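Putative type VI secretion protein (Escherichia coli, PDB 6SK0) forms the trimeric tip spike of a type VI secretion system and probably helps puncture target cells and carry a phospholipase effector. Local coordinates at residues A[505-508]-A[513-516]; A[516-519]-A[525-528]. One frame throughout, in Å; residues are numbered along the deposited sequence.

Contact 1. Residues A[505-508]-A[513-516]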
# COMPACT_ATOMS: atom_id res chain seq x y z
N ARG A 505 -20.84 28.94 -21.74
CA ARG A 505 -20.11 29.59 -22.81
C ARG A 505 -19.56 28.54 -23.76
O ARG A 505 -18.97 27.55 -23.33
CB ARG A 505 -18.97 30.45 -22.25
CG ARG A 505 -18.25 31.25 -23.29
CD ARG A 505 -17.24 32.19 -22.66
NE ARG A 505 -16.01 31.50 -22.31
CZ ARG A 505 -15.26 31.81 -21.25
NH1 ARG A 505 -14.15 31.13 -21.00
NH2 ARG A 505 -15.63 32.79 -20.45
N MET A 506 -19.78 28.76 -25.05
CA MET A 506 -19.23 27.92 -26.10
C MET A 506 -18.33 28.78 -26.98
O MET A 506 -18.80 29.72 -27.61
CB MET A 506 -20.34 27.27 -26.92
CG MET A 506 -21.14 26.26 -26.15
SD MET A 506 -22.27 25.30 -27.17
CE MET A 506 -22.91 24.14 -25.97
N GLU A 507 -17.05 28.47 -26.99
CA GLU A 507 -16.07 29.18 -27.79
C GLU A 507 -15.88 28.45 -29.11
O GLU A 507 -15.50 27.28 -29.12
CB GLU A 507 -14.75 29.30 -27.04
CG GLU A 507 -13.59 29.75 -27.89
CD GLU A 507 -13.75 31.17 -28.39
OE1 GLU A 507 -13.50 32.11 -27.62
OE2 GLU A 507 -14.13 31.34 -29.56
N ASP A 508 -16.13 29.14 -30.21
CA ASP A 508 -16.13 28.54 -31.53
C ASP A 508 -14.81 28.70 -32.28
O ASP A 508 -14.68 28.14 -33.36
CB ASP A 508 -17.23 29.14 -32.39
CG ASP A 508 -18.58 28.59 -32.05
OD1 ASP A 508 -19.25 28.13 -33.00
OD2 ASP A 508 -18.95 28.59 -30.86
N GLU A 513 -11.56 25.54 -29.48
CA GLU A 513 -12.93 25.47 -29.01
C GLU A 513 -12.97 25.09 -27.54
O GLU A 513 -12.13 24.32 -27.06
CB GLU A 513 -13.71 24.45 -29.83
CG GLU A 513 -13.55 24.61 -31.33
CD GLU A 513 -12.34 23.87 -31.88
OE1 GLU A 513 -11.47 23.47 -31.09
OE2 GLU A 513 -12.25 23.71 -33.11
N HIS A 514 -13.93 25.64 -26.82
CA HIS A 514 -14.14 25.21 -25.45
C HIS A 514 -15.58 25.44 -25.06
O HIS A 514 -16.30 26.23 -25.66
CB HIS A 514 -13.18 25.90 -24.47
CG HIS A 514 -13.43 27.36 -24.28
ND1 HIS A 514 -14.58 27.85 -23.69
CD2 HIS A 514 -12.67 28.44 -24.56
CE1 HIS A 514 -14.51 29.17 -23.64
NE2 HIS A 514 -13.36 29.55 -24.16
N ILE A 515 -15.99 24.72 -24.03
CA ILE A 515 -17.27 24.89 -23.39
C ILE A 515 -17.01 25.16 -21.92
O ILE A 515 -16.23 24.44 -21.28
CB ILE A 515 -18.17 23.65 -23.56
CG1 ILE A 515 -18.48 23.44 -25.04
CG2 ILE A 515 -19.43 23.79 -22.74
CD1 ILE A 515 -19.21 22.18 -25.32
N LYS A 516 -17.62 26.21 -21.40
CA LYS A 516 -17.50 26.55 -19.99
C LYS A 516 -18.89 26.59 -19.38
O LYS A 516 -19.76 27.33 -19.84
CB LYS A 516 -16.79 27.89 -19.81
CG LYS A 516 -16.68 28.32 -18.38
CD LYS A 516 -16.09 29.71 -18.27
CE LYS A 516 -14.87 29.71 -17.39
NZ LYS A 516 -14.50 31.08 -16.97
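The imidazole ring of H514 carries E507 on one face and R505 at its edge. CB of E507 sits over the ring centre, 3.2 Å from the centroid and 13° off the normal, which defines a CH-pi contact. In the ring plane, NE of R505 approaches CE1 of H514 to 3.1 Å, with guanidinium and ring planes turned 71° apart. One face of that guanidinium is met by K516, whose CD lies 3.6 Å from NH1 of R505, toward the rim. The arginine chain leaves with CG anti to N and then bends at chi3 (80°), which swings the guanidinium between histidine edge and lysine methylenes.

Beneath these groups, strands 505-507 and 514-516 run antiparallel. R505 and K516 exchange two backbone hydrogen bonds, R505 N to K516 O and K516 N to R505 O, each 2.7 Å. E507 and H514 form the next hydrogen-bonded pair: E507 N to H514 O is 2.7 Å, whereas H514 N to E507 O lengthens to 3.2 Å where the hairpin leads into its loop. On the other face, CG of M506 touches CG1 of I515, and both residues pack against the second subunit, M506 on its T498 and I515 on its S518.

The carboxylate of E507 turns elsewhere, to T492, the backbone of K509 and a salt bridge with R493. NH2 of R505 and NZ of K516 stand 4.0 Å apart, and R493 adds another positive charge near NE of R505, so this face probably favours a neutral H514, with E507 offsetting part of the charge.

Contact 2. Residues A[516-519]-A[525-528]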
# COMPACT_ATOMS: atom_id res chain seq x y z
N LYS A 516 -17.62 26.21 -21.40
CA LYS A 516 -17.50 26.55 -19.99
C LYS A 516 -18.89 26.59 -19.38
O LYS A 516 -19.76 27.33 -19.84
CB LYS A 516 -16.79 27.89 -19.81
CG LYS A 516 -16.68 28.32 -18.38
CD LYS A 516 -16.09 29.71 -18.27
CE LYS A 516 -14.87 29.71 -17.39
NZ LYS A 516 -14.50 31.08 -16.97
N LEU A 517 -19.09 25.77 -18.36
CA LEU A 517 -20.29 25.77 -17.55
C LEU A 517 -19.88 26.22 -16.16
O LEU A 517 -19.19 25.49 -15.45
CB LEU A 517 -20.93 24.39 -17.53
CG LEU A 517 -22.37 24.28 -17.05
CD1 LEU A 517 -23.28 25.16 -17.88
CD2 LEU A 517 -22.80 22.83 -17.13
N SER A 518 -20.26 27.43 -15.79
CA SER A 518 -19.67 28.05 -14.61
C SER A 518 -20.73 28.73 -13.77
O SER A 518 -21.59 29.45 -14.29
CB SER A 518 -18.59 29.06 -15.01
OG SER A 518 -18.15 29.81 -13.90
N THR A 519 -20.66 28.51 -12.46
CA THR A 519 -21.43 29.25 -11.49
C THR A 519 -20.47 29.98 -10.55
O THR A 519 -19.34 29.54 -10.33
CB THR A 519 -22.37 28.33 -10.69
OG1 THR A 519 -23.14 29.10 -9.76
CG2 THR A 519 -21.60 27.27 -9.92
N THR A 525 -17.28 27.48 -9.34
CA THR A 525 -17.56 26.07 -9.57
C THR A 525 -17.86 25.89 -11.04
O THR A 525 -18.84 26.42 -11.56
CB THR A 525 -18.71 25.59 -8.69
OG1 THR A 525 -18.38 25.81 -7.32
CG2 THR A 525 -18.95 24.11 -8.91
N GLN A 526 -16.99 25.16 -11.74
CA GLN A 526 -17.01 25.15 -13.19
C GLN A 526 -16.76 23.75 -13.72
O GLN A 526 -16.09 22.93 -13.11
CB GLN A 526 -15.95 26.07 -13.78
CG GLN A 526 -15.89 27.44 -13.19
CD GLN A 526 -14.86 28.31 -13.85
OE1 GLN A 526 -13.80 27.83 -14.23
NE2 GLN A 526 -15.16 29.59 -13.99
N LEU A 527 -17.31 23.52 -14.90
CA LEU A 527 -16.88 22.45 -15.79
C LEU A 527 -16.33 23.12 -17.03
O LEU A 527 -17.05 23.83 -17.74
CB LEU A 527 -18.03 21.50 -16.12
CG LEU A 527 -17.64 20.44 -17.15
CD1 LEU A 527 -16.76 19.39 -16.52
CD2 LEU A 527 -18.87 19.82 -17.75
N ASN A 528 -15.05 22.91 -17.29
CA ASN A 528 -14.36 23.49 -18.44
C ASN A 528 -13.95 22.36 -19.36
O ASN A 528 -13.19 21.47 -18.96
CB ASN A 528 -13.16 24.31 -18.00
CG ASN A 528 -13.53 25.41 -17.04
OD1 ASN A 528 -14.41 26.21 -17.32
ND2 ASN A 528 -12.87 25.45 -15.89
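Side-chain amide NE2 of Q526 reaches across the strand pair to OG of S518, donating a 3.0 Å hydrogen bond that is bent (145° at the hydrogen) and tilted out of the amide plane. CG of Q526 stands beside the backbone N (chi1 -48°) and the chain then runs extended, which carries the amide over S518 and up to K516. There the methylenes of K516 do the touching: CE packs 3.4 Å from NE2 of Q526, and CG lies 3.3 Å from OD1 of N528, the lysine and asparagine running side by side. NZ of K516 and NE2 of Q526 are both donors and share no bond.

What fixes the glutamine is its own strand: ND2 of N528 donates to OE1 of Q526 at 3.0 Å. OE1 of Q526 lies in the amide plane of N528, while ND2 is tilted well out of the carbonyl plane of Q526. Q526 is thus gripped at both ends of its amide, and N528 is in turn held by E545 of the adjoining strand 539-548.

On the reverse face, CG2 of T519 meets CB of T525 at 3.6 Å, with OG1 of T525 bonded to the carbonyl of Y521 and to T548. L517 and L527 also lie there, and L527 packs against L527 of both other subunits, which places this face toward the trimer axis.

The backbone frame beneath is regular: L517 and L527 exchange two nearly straight bonds, and T519 N donates to T525 O, while the return bond from T525 N is weak. With strand directions 179° apart and a five-residue connection, this is an antiparallel beta hairpin within the sheet of the trimeric VgrG spike.

Contacts 1 and 2 are consecutive hairpins of one antiparallel sheet, their centres 11 Å apart. Strand 514-519 lies between 503-507 and 525-529 and pairs with both along its length; contact 1 samples its first half against the one, contact 2 its second half against the other, and they share K516. Its backbone N and O bond to R505 in contact 1, whereas in contact 2 it forms a non-hydrogen-bonded pair with N528; its side chain lies between the guanidinium of R505 and the amides of Q526 and N528. The reverse faces of both meet neighbouring subunits. The centres of contacts 1 and 2 lie about 41 and 35 Å from the centre of the modelled chain.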